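Digeranylgeranylglycerophospholipid reductase (PDB 4OPC) reduces the double bonds of the geranylgeranyl chains of archaeal membrane lipids, using one bound FAD per subunit, to give saturated phytanyl chains. Local coordinates at residues 435-438 against 439-443; 409-412 against 413-417. All coordinates share one frame; numbering follows the deposited sequence.

Contact 1: 435-438 against 439-443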
loop_
_atom_site.group_PDB
_atom_site.type_symbol
_atom_site.label_atom_id
_atom_site.label_comp_id
_atom_site.label_asym_id
_atom_site.label_seq_id
_atom_site.Cartn_x
_atom_site.Cartn_y
_atom_site.Cartn_z
ATOM N N GLY A 435 -13.814 -15.035 -12.984
ATOM C CA GLY A 435 -13.918 -16.196 -12.119
ATOM C C GLY A 435 -12.897 -17.280 -12.410
ATOM O O GLY A 435 -12.202 -17.760 -11.509
ATOM N N SER A 436 -12.799 -17.677 -13.673
ATOM C CA SER A 436 -11.863 -18.737 -14.031
ATOM C C SER A 436 -10.418 -18.300 -13.794
ATOM O O SER A 436 -9.592 -19.091 -13.347
ATOM C CB SER A 436 -12.075 -19.205 -15.475
ATOM O OG SER A 436 -11.916 -18.139 -16.393
ATOM N N TRP A 437 -10.124 -17.034 -14.069
ATOM C CA TRP A 437 -8.788 -16.496 -13.838
ATOM C C TRP A 437 -8.464 -16.460 -12.344
ATOM O O TRP A 437 -7.380 -16.893 -11.925
ATOM C CB TRP A 437 -8.679 -15.107 -14.462
ATOM C CG TRP A 437 -7.400 -14.388 -14.160
ATOM C CD1 TRP A 437 -6.219 -14.485 -14.845
ATOM C CD2 TRP A 437 -7.176 -13.458 -13.101
ATOM N NE1 TRP A 437 -5.279 -13.658 -14.275
ATOM C CE2 TRP A 437 -5.838 -13.021 -13.201
ATOM C CE3 TRP A 437 -7.983 -12.933 -12.090
ATOM C CZ2 TRP A 437 -5.283 -12.097 -12.314
ATOM C CZ3 TRP A 437 -7.432 -12.019 -11.211
ATOM C CH2 TRP A 437 -6.096 -11.612 -11.328
ATOM N N ARG A 438 -9.405 -15.960 -11.542
ATOM C CA ARG A 438 -9.239 -15.918 -10.094
ATOM C C ARG A 438 -8.947 -17.310 -9.520
ATOM O O ARG A 438 -8.099 -17.452 -8.633
ATOM C CB ARG A 438 -10.486 -15.310 -9.439
ATOM C CG ARG A 438 -10.450 -15.241 -7.916
ATOM C CD ARG A 438 -11.721 -14.579 -7.376
ATOM N NE ARG A 438 -12.909 -15.328 -7.773
ATOM C CZ ARG A 438 -14.009 -14.795 -8.300
ATOM N NH1 ARG A 438 -14.111 -13.484 -8.493
ATOM N NH2 ARG A 438 -15.024 -15.581 -8.630
ATOM N N ARG A 439 -9.639 -18.329 -10.022
ATOM C CA ARG A 439 -9.419 -19.682 -9.530
ATOM C C ARG A 439 -8.011 -20.170 -9.880
ATOM O O ARG A 439 -7.374 -20.856 -9.086
ATOM C CB ARG A 439 -10.507 -20.637 -10.037
ATOM C CG ARG A 439 -11.886 -20.325 -9.455
ATOM C CD ARG A 439 -12.932 -21.369 -9.825
ATOM N NE ARG A 439 -13.347 -21.285 -11.223
ATOM C CZ ARG A 439 -14.336 -20.515 -11.666
ATOM N NH1 ARG A 439 -15.013 -19.747 -10.824
ATOM N NH2 ARG A 439 -14.646 -20.505 -12.956
ATOM N N GLU A 440 -7.516 -19.788 -11.052
ATOM C CA GLU A 440 -6.137 -20.108 -11.413
ATOM C C GLU A 440 -5.143 -19.471 -10.445
ATOM O O GLU A 440 -4.178 -20.115 -10.021
ATOM C CB GLU A 440 -5.812 -19.637 -12.830
ATOM C CG GLU A 440 -6.459 -20.420 -13.943
ATOM C CD GLU A 440 -5.932 -19.992 -15.298
ATOM O OE1 GLU A 440 -6.549 -19.105 -15.925
ATOM O OE2 GLU A 440 -4.889 -20.530 -15.724
ATOM N N VAL A 441 -5.370 -18.209 -10.100
ATOM C CA VAL A 441 -4.468 -17.509 -9.195
ATOM C C VAL A 441 -4.516 -18.139 -7.807
ATOM O O VAL A 441 -3.473 -18.407 -7.198
ATOM C CB VAL A 441 -4.811 -16.004 -9.098
ATOM C CG1 VAL A 441 -3.920 -15.332 -8.059
ATOM C CG2 VAL A 441 -4.649 -15.339 -10.460
ATOM N N ASP A 442 -5.729 -18.394 -7.323
ATOM C CA ASP A 442 -5.919 -19.046 -6.030
ATOM C C ASP A 442 -5.200 -20.387 -5.983
ATOM O O ASP A 442 -4.571 -20.720 -4.978
ATOM C CB ASP A 442 -7.407 -19.233 -5.717
ATOM C CG ASP A 442 -8.087 -17.933 -5.301
ATOM O OD1 ASP A 442 -7.390 -17.014 -4.826
ATOM O OD2 ASP A 442 -9.326 -17.846 -5.428
ATOM N N ASN A 443 -5.282 -21.154 -7.068
ATOM C CA ASN A 443 -4.588 -22.440 -7.111
ATOM C C ASN A 443 -3.068 -22.302 -7.003
ATOM O O ASN A 443 -2.417 -23.074 -6.295
ATOM C CB ASN A 443 -4.981 -23.251 -8.353
ATOM C CG ASN A 443 -6.409 -23.754 -8.292
ATOM O OD1 ASN A 443 -7.029 -23.766 -7.227
ATOM N ND2 ASN A 443 -6.938 -24.180 -9.436
HETATM O O HOH W 1 -9.010 -18.360 -17.034
#
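Gly435 O accepts the amide of Arg439 at 3.0 Å (O to N), the first of four i to i+4 backbone bonds; the straightest, 171° at the hydrogen, runs from Asp442 N to Arg438 O. Arg439 then folds back over the turn that binds its amide. With CG beside its own backbone N (chi1 -67°) and a bend at chi3, in one of its two modelled conformers the guanidinium lies flat over the Gly435-Ser436 peptide, with Gly435 O 3.4 Å from its plane. Gly435, having no side chain, exposes its peptide to the guanidinium. On the inner face, Val441 CG2 sits over the six-membered ring of Trp437 in a CH-pi contact, 3.9 Å from the centroid and 16° off the normal. Broad tryptophan and compact branched valine fill this face together, and Trp437 NE1 is satisfied by Leu423 O. Ser436 and Glu440, polar residues fit for an exposed flank, share one water: it lies 3.0 Å from Ser436 OG and donates to Glu440 OE1 at 2.8 Å. Arg438 and Asp442 run side by side, aliphatic CG against OD2 at 3.8 Å, but their charged ends do not meet; Asp442 OD1 instead bonds Tyr277 OH. The whole is the first turns of an amphipathic alpha-helix, its Trp437-Val441 stripe packed against helix 410-425 in a helical hairpin.

Contact 2: 409-412 against 413-417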
loop_
_atom_site.group_PDB
_atom_site.type_symbol
_atom_site.label_atom_id
_atom_site.label_comp_id
_atom_site.label_asym_id
_atom_site.label_seq_id
_atom_site.Cartn_x
_atom_site.Cartn_y
_atom_site.Cartn_z
ATOM N N LYS A 409 14.641 -23.473 -1.179
ATOM C CA LYS A 409 13.443 -23.417 -2.013
ATOM C C LYS A 409 13.399 -22.187 -2.897
ATOM O O LYS A 409 12.390 -21.939 -3.556
ATOM C CB LYS A 409 12.186 -23.478 -1.151
ATOM C CG LYS A 409 11.926 -24.881 -0.613
ATOM C CD LYS A 409 10.791 -24.886 0.384
ATOM C CE LYS A 409 10.429 -26.297 0.809
ATOM N NZ LYS A 409 9.875 -27.099 -0.324
ATOM N N LEU A 410 14.490 -21.427 -2.936
ATOM C CA LEU A 410 14.451 -20.125 -3.604
ATOM C C LEU A 410 14.186 -20.268 -5.105
ATOM O O LEU A 410 13.508 -19.422 -5.704
ATOM C CB LEU A 410 15.744 -19.348 -3.367
ATOM C CG LEU A 410 15.750 -17.951 -4.000
ATOM C CD1 LEU A 410 14.662 -17.099 -3.361
ATOM C CD2 LEU A 410 17.111 -17.287 -3.875
ATOM N N LYS A 411 14.720 -21.317 -5.719
ATOM C CA LYS A 411 14.480 -21.544 -7.135
ATOM C C LYS A 411 13.002 -21.761 -7.416
ATOM O O LYS A 411 12.446 -21.190 -8.355
ATOM C CB LYS A 411 15.270 -22.755 -7.620
ATOM C CG LYS A 411 14.993 -23.109 -9.068
ATOM C CD LYS A 411 15.334 -21.948 -9.986
ATOM C CE LYS A 411 15.305 -22.372 -11.447
ATOM N NZ LYS A 411 16.363 -23.378 -11.748
ATOM N N ALA A 412 12.361 -22.582 -6.594
ATOM C CA ALA A 412 10.926 -22.824 -6.733
ATOM C C ALA A 412 10.120 -21.548 -6.490
ATOM O O ALA A 412 9.093 -21.320 -7.131
ATOM C CB ALA A 412 10.478 -23.913 -5.779
ATOM N N VAL A 413 10.574 -20.725 -5.550
ATOM C CA VAL A 413 9.926 -19.458 -5.273
ATOM C C VAL A 413 9.971 -18.585 -6.525
ATOM O O VAL A 413 8.951 -18.012 -6.927
ATOM C CB VAL A 413 10.599 -18.748 -4.095
ATOM C CG1 VAL A 413 10.035 -17.363 -3.932
ATOM C CG2 VAL A 413 10.379 -19.545 -2.822
ATOM N N ALA A 414 11.139 -18.508 -7.152
ATOM C CA ALA A 414 11.287 -17.739 -8.388
ATOM C C ALA A 414 10.366 -18.248 -9.495
ATOM O O ALA A 414 9.810 -17.452 -10.257
ATOM C CB ALA A 414 12.736 -17.738 -8.845
ATOM N N GLU A 415 10.190 -19.564 -9.563
ATOM C CA GLU A 415 9.305 -20.171 -10.551
ATOM C C GLU A 415 7.859 -19.768 -10.294
ATOM O O GLU A 415 7.132 -19.428 -11.228
ATOM C CB GLU A 415 9.451 -21.697 -10.543
ATOM C CG GLU A 415 10.779 -22.190 -11.107
ATOM C CD GLU A 415 11.065 -23.646 -10.773
ATOM O OE1 GLU A 415 10.277 -24.263 -10.024
ATOM O OE2 GLU A 415 12.089 -24.170 -11.258
ATOM N N SER A 416 7.439 -19.813 -9.033
ATOM C CA SER A 416 6.072 -19.431 -8.685
ATOM C C SER A 416 5.831 -17.945 -8.943
ATOM O O SER A 416 4.750 -17.555 -9.399
ATOM C CB SER A 416 5.758 -19.773 -7.223
ATOM O OG SER A 416 5.681 -21.179 -7.052
ATOM N N MET A 417 6.827 -17.110 -8.641
ATOM C CA MET A 417 6.741 -15.682 -8.951
ATOM C C MET A 417 6.524 -15.420 -10.435
ATOM O O MET A 417 5.648 -14.641 -10.811
ATOM C CB MET A 417 7.980 -14.932 -8.460
ATOM C CG MET A 417 8.117 -14.903 -6.935
ATOM S SD MET A 417 9.698 -14.258 -6.357
ATOM C CE MET A 417 9.644 -12.576 -6.965
HETATM O O HOH W 2 6.995 -23.265 -5.673
#
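Lys409, at the N-cap position, offers its carbonyl O to Val413 N at 3.0 Å, opening the i to i+4 bonding of the helix. With Val413 CG1 anti to the backbone N (chi1 173°), the other methyl, CG2, lies beside that N and touches Lys409 O at 3.2 Å, while the lysine's long chain leads away to Ser451 O. Leu410 O takes the amide of Ala414, and its CD1 comes within 4.4 Å of Val413 CB, a loose apolar contact on the buried side, where Phe354 of helix 332-357 touches both residues. Lys411 passes obliquely across Glu415: OE2 rests against the methylene CE at 3.7 Å, whereas NZ stays 4.4 Å from OE2, too far for a salt bridge, and pairs with Asp392 instead. Glu415 OE1 lies 3.7 Å from Ala412 CA, beside a residue whose side chain is a single methyl. The Ala412 carbonyl binds Ser416 N at 2.9 Å and also receives a weak bond from a water that is 2.8 Å from Ser416 OG. Chemically, then, backbone bonds hold these turns together, the lysine ammonium groups tie them to other parts of the chain, and Glu415 probably adds a mild electrostatic attraction to Lys411.

Contact 2 comes first along the chain, at the start of helix 410-425, and contact 1 follows near the start of helix 434-452, the last helix of the protein. Their centres lie 19 Å apart and their nearest atoms about 8 Å; they do not touch, but sit on two helices that follow each other in the chain and pack together. Val441 of contact 1 meets Ile420, Leu423 and Tyr424, farther along the earlier helix, while Val413 and Ser416 of contact 2 meet Phe448, late in the final one. Each start thus packs toward the other helix's later part, as in an antiparallel hairpin. This C-terminal pair lies away from the flavin, although the side chain of Leu410 is about 5 Å from the bound phospholipid.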